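Long-range contacts in Ctr9 protein (Myceliophthora thermophila, PDB 6AF0), which probably takes part in RNA polymerase II complex binding, its long array of antiparallel helices including tetratricopeptide repeats: residues 125-130 / 145-149; 150-154 / 173-177. All blocks are in the same frame, centred on the assembly; numbering follows the deposited sequence.

Contact 1 of 2, residues 125-130 / 145-149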
loop_
_atom_site.group_PDB
_atom_site.type_symbol
_atom_site.label_atom_id
_atom_site.label_comp_id
_atom_site.label_asym_id
_atom_site.label_seq_id
_atom_site.Cartn_x
_atom_site.Cartn_y
_atom_site.Cartn_z
ATOM N N ALA A 125 43.119 -5.425 33.782
ATOM C CA ALA A 125 42.986 -4.189 34.531
ATOM C C ALA A 125 42.187 -4.406 35.804
ATOM O O ALA A 125 42.500 -3.829 36.834
ATOM C CB ALA A 125 42.310 -3.131 33.674
ATOM N N THR A 126 41.139 -5.216 35.725
ATOM C CA THR A 126 40.328 -5.530 36.911
ATOM C C THR A 126 41.195 -6.178 38.018
ATOM O O THR A 126 41.138 -5.748 39.168
ATOM C CB THR A 126 39.127 -6.463 36.613
ATOM O OG1 THR A 126 39.605 -7.771 36.289
ATOM C CG2 THR A 126 38.261 -5.960 35.475
ATOM N N GLN A 127 42.007 -7.181 37.659
ATOM C CA GLN A 127 42.857 -7.903 38.638
ATOM C C GLN A 127 43.866 -6.961 39.299
ATOM O O GLN A 127 43.935 -6.893 40.525
ATOM C CB GLN A 127 43.612 -9.087 38.012
ATOM C CG GLN A 127 42.898 -9.775 36.858
ATOM C CD GLN A 127 43.591 -11.038 36.385
ATOM O OE1 GLN A 127 44.636 -11.427 36.914
ATOM N NE2 GLN A 127 43.015 -11.681 35.369
ATOM N N SER A 128 44.640 -6.238 38.489
ATOM C CA SER A 128 45.614 -5.254 39.001
ATOM C C SER A 128 44.957 -4.233 39.920
ATOM O O SER A 128 45.403 -3.943 41.021
ATOM C CB SER A 128 46.283 -4.501 37.858
ATOM O OG SER A 128 46.858 -5.405 36.944
ATOM N N LEU A 129 43.877 -3.676 39.438
ATOM C CA LEU A 129 43.039 -2.818 40.252
ATOM C C LEU A 129 42.638 -3.440 41.581
ATOM O O LEU A 129 42.684 -2.783 42.617
ATOM C CB LEU A 129 41.784 -2.513 39.470
ATOM C CG LEU A 129 40.560 -1.877 40.115
ATOM C CD1 LEU A 129 40.839 -0.453 40.558
ATOM C CD2 LEU A 129 39.509 -1.927 39.024
ATOM N N ASN A 130 42.215 -4.695 41.545
ATOM C CA ASN A 130 41.893 -5.415 42.773
ATOM C C ASN A 130 43.108 -5.570 43.683
ATOM O O ASN A 130 43.004 -5.349 44.886
ATOM C CB ASN A 130 41.235 -6.749 42.455
ATOM C CG ASN A 130 39.772 -6.574 42.084
ATOM O OD1 ASN A 130 39.386 -6.699 40.928
ATOM N ND2 ASN A 130 38.954 -6.244 43.067
ATOM N N ALA A 145 39.987 4.956 38.367
ATOM C CA ALA A 145 40.199 3.693 37.640
ATOM C C ALA A 145 38.938 2.840 37.586
ATOM O O ALA A 145 38.623 2.276 36.550
ATOM C CB ALA A 145 41.335 2.899 38.275
ATOM N N ARG A 146 38.226 2.747 38.704
ATOM C CA ARG A 146 36.976 1.998 38.756
ATOM C C ARG A 146 35.948 2.572 37.826
ATOM O O ARG A 146 35.325 1.859 37.052
ATOM C CB ARG A 146 36.404 2.001 40.167
ATOM C CG ARG A 146 37.196 1.152 41.134
ATOM C CD ARG A 146 37.314 -0.261 40.616
ATOM N NE ARG A 146 36.053 -0.986 40.679
ATOM C CZ ARG A 146 35.851 -2.072 41.420
ATOM N NH1 ARG A 146 36.836 -2.578 42.169
ATOM N NH2 ARG A 146 34.658 -2.659 41.406
ATOM N N GLY A 147 35.756 3.873 37.921
ATOM C CA GLY A 147 34.837 4.542 37.029
ATOM C C GLY A 147 35.165 4.184 35.595
ATOM O O GLY A 147 34.329 3.617 34.867
ATOM N N VAL A 148 36.401 4.482 35.209
ATOM C CA VAL A 148 36.787 4.371 33.817
ATOM C C VAL A 148 36.565 2.945 33.343
ATOM O O VAL A 148 35.975 2.711 32.290
ATOM C CB VAL A 148 38.234 4.795 33.605
ATOM C CG1 VAL A 148 38.652 4.556 32.173
ATOM C CG2 VAL A 148 38.383 6.258 33.938
ATOM N N LEU A 149 37.022 2.001 34.148
ATOM C CA LEU A 149 36.925 0.600 33.809
ATOM C C LEU A 149 35.484 0.272 33.555
ATOM O O LEU A 149 35.129 -0.315 32.548
ATOM C CB LEU A 149 37.441 -0.264 34.961
ATOM C CG LEU A 149 37.466 -1.783 34.758
ATOM C CD1 LEU A 149 38.706 -2.194 33.995
ATOM C CD2 LEU A 149 37.433 -2.475 36.106
#
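L149 lays its two methyl branches across T126 and A125, the opening residues of 125-130, in the antiparallel helix pair characteristic of the alpha-solenoid that this TPR-containing protein builds. The short helical segments run at 164° to each other, their axes 11.1 Å apart at closest approach, a spacing that leaves room for leucines from both sides. With CG of L149 anti to its backbone N (chi1 -178°), the side chain reaches over to the facing helix and its ends divide the work. CD1 rests 3.7 Å from A125 CB, while CD2 touches both T126 CG2 and the isobutyl group of L129. L149 and T126 meet at about a right angle. The hydroxyl of T126 is engaged within its own helix, hydrogen-bonded to the backbone O of Q123, and the methyl is what meets L149. From the other helix L129 points back, packing across the aliphatic part of R146, at about a right angle to it; the arginine chain bends at chi2 and chi3 and brings its guanidinium obliquely past the leucine. Helix 82-101 covers A145 through W93. On the facing helix, L129 CD1 stands 4.1 Å from A145 CB.

Contact 2 of 2, residues 150-154 / 173-177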
loop_
_atom_site.group_PDB
_atom_site.type_symbol
_atom_site.label_atom_id
_atom_site.label_comp_id
_atom_site.label_asym_id
_atom_site.label_seq_id
_atom_site.Cartn_x
_atom_site.Cartn_y
_atom_site.Cartn_z
ATOM N N ILE A 150 34.641 0.668 34.478
ATOM C CA ILE A 150 33.255 0.299 34.386
ATOM C C ILE A 150 32.681 0.851 33.083
ATOM O O ILE A 150 31.973 0.142 32.363
ATOM C CB ILE A 150 32.469 0.756 35.633
ATOM C CG1 ILE A 150 32.998 0.027 36.887
ATOM C CG2 ILE A 150 30.976 0.467 35.470
ATOM C CD1 ILE A 150 32.374 0.485 38.182
ATOM N N LEU A 151 33.018 2.093 32.755
ATOM C CA LEU A 151 32.589 2.682 31.476
ATOM C C LEU A 151 33.032 1.852 30.272
ATOM O O LEU A 151 32.220 1.441 29.445
ATOM C CB LEU A 151 33.144 4.100 31.303
ATOM C CG LEU A 151 32.529 5.253 32.123
ATOM C CD1 LEU A 151 33.274 6.531 31.788
ATOM C CD2 LEU A 151 31.025 5.435 31.921
ATOM N N LEU A 152 34.326 1.609 30.177
ATOM C CA LEU A 152 34.865 0.792 29.107
ATOM C C LEU A 152 34.243 -0.606 28.996
ATOM O O LEU A 152 34.119 -1.148 27.903
ATOM C CB LEU A 152 36.364 0.646 29.285
ATOM C CG LEU A 152 37.199 1.919 29.254
ATOM C CD1 LEU A 152 38.623 1.571 29.587
ATOM C CD2 LEU A 152 37.173 2.553 27.893
ATOM N N LYS A 153 33.883 -1.200 30.119
ATOM C CA LYS A 153 33.234 -2.503 30.112
ATOM C C LYS A 153 31.772 -2.316 29.720
ATOM O O LYS A 153 31.215 -3.108 28.980
ATOM C CB LYS A 153 33.354 -3.175 31.494
ATOM C CG LYS A 153 33.736 -4.663 31.464
ATOM C CD LYS A 153 34.493 -5.134 32.712
ATOM C CE LYS A 153 33.768 -4.734 33.990
ATOM N NZ LYS A 153 34.404 -5.269 35.225
ATOM N N ALA A 154 31.154 -1.252 30.209
ATOM C CA ALA A 154 29.732 -1.032 29.984
ATOM C C ALA A 154 29.414 -0.804 28.528
ATOM O O ALA A 154 28.364 -1.236 28.064
ATOM C CB ALA A 154 29.240 0.151 30.791
ATOM N N GLN A 173 25.544 -0.780 35.747
ATOM C CA GLN A 173 26.977 -0.605 35.611
ATOM C C GLN A 173 27.327 0.879 35.486
ATOM O O GLN A 173 28.303 1.356 36.071
ATOM C CB GLN A 173 27.476 -1.359 34.386
ATOM C CG GLN A 173 28.581 -2.356 34.692
ATOM C CD GLN A 173 29.052 -3.142 33.476
ATOM O OE1 GLN A 173 28.356 -3.273 32.461
ATOM N NE2 GLN A 173 30.248 -3.679 33.582
ATOM N N LEU A 174 26.515 1.608 34.725
ATOM C CA LEU A 174 26.702 3.053 34.582
ATOM C C LEU A 174 26.560 3.735 35.936
ATOM O O LEU A 174 27.369 4.600 36.280
ATOM C CB LEU A 174 25.715 3.655 33.567
ATOM C CG LEU A 174 25.901 3.246 32.093
ATOM C CD1 LEU A 174 24.746 3.764 31.263
ATOM C CD2 LEU A 174 27.224 3.708 31.504
ATOM N N ARG A 175 25.548 3.326 36.702
ATOM C CA ARG A 175 25.344 3.850 38.058
ATOM C C ARG A 175 26.562 3.600 38.925
ATOM O O ARG A 175 26.977 4.484 39.666
ATOM C CB ARG A 175 24.108 3.248 38.703
ATOM C CG ARG A 175 22.828 3.802 38.126
ATOM C CD ARG A 175 21.631 2.982 38.559
ATOM N NE ARG A 175 20.373 3.628 38.183
ATOM C CZ ARG A 175 19.197 3.009 38.113
ATOM N NH1 ARG A 175 19.103 1.715 38.386
ATOM N NH2 ARG A 175 18.100 3.681 37.775
ATOM N N ASN A 176 27.148 2.407 38.818
ATOM C CA ASN A 176 28.332 2.081 39.610
ATOM C C ASN A 176 29.481 2.986 39.244
ATOM O O ASN A 176 30.156 3.509 40.113
ATOM C CB ASN A 176 28.751 0.625 39.427
ATOM C CG ASN A 176 27.795 -0.351 40.087
ATOM O OD1 ASN A 176 27.139 -0.028 41.082
ATOM N ND2 ASN A 176 27.726 -1.566 39.543
ATOM N N ALA A 177 29.700 3.159 37.946
ATOM C CA ALA A 177 30.718 4.091 37.445
ATOM C C ALA A 177 30.502 5.494 37.994
ATOM O O ALA A 177 31.438 6.162 38.462
ATOM C CB ALA A 177 30.681 4.126 35.932
#
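Q173 begins the second segment by reaching toward helix 140-155, the two helices running antiparallel at 163° with the axes of the two short segments approaching to 9.1 Å. Its chain is extended beyond CG, and the aliphatic part passes I150, with CG 3.8 Å from I150 CG2. The terminal amide then settles over the backbone of the facing helix: OE1 lies 3.6 Å from A154 CA, and NE2 comes 3.7 Å from K153 CE, where the lysine and glutamine chains cross at about a right angle. The carbonyl end has a hydrogen-bonding partner beyond the two segments, NE2 of Q157, which would limit the rotation of the amide. One residue on, L174 sends CD2 to A154 CB and to L151 CD2, each 4.2 Å away, and also touches S205 of helix 193-205. N176 contributes its CB, which I150 CD1 approaches to 3.8 Å. A177 closes the segment: its small methyl lets the beta-branched I150 come close, CB to I150 CG2 measuring 3.7 Å, and the nearest CA atoms of the pair are I150 and A177. Segment 173-177 falls within a range assigned to the tetratricopeptide repeat family, and such small residues at helix interfaces are familiar from that fold. The chemistry implies a mainly apolar interface, in which the glutamine combines van der Waals packing with a hydrogen bond to Q157, beyond the segment.

In the fold
Contacts 1 and 2 show how a helical solenoid grows by addition: helix 140-155 belongs to both, meeting helix 118-135 in the first and helix 168-188 in the second, each time antiparallel. Their centres are 11 Å apart, and they touch where G147 meets A177 and T126 meets K153. Contact 2 is the more buried and the closer packed, its segment axes nearer together; contact 1 is only partly buried. The leucines L129 and L149 face each other across the wider gap in contact 1, with an arginine at its margin. In contact 2 I150 pairs closely with A177, an alanine that is consistent with the closer approach, and a glutamine amide and a lysine chain lie along its more exposed side.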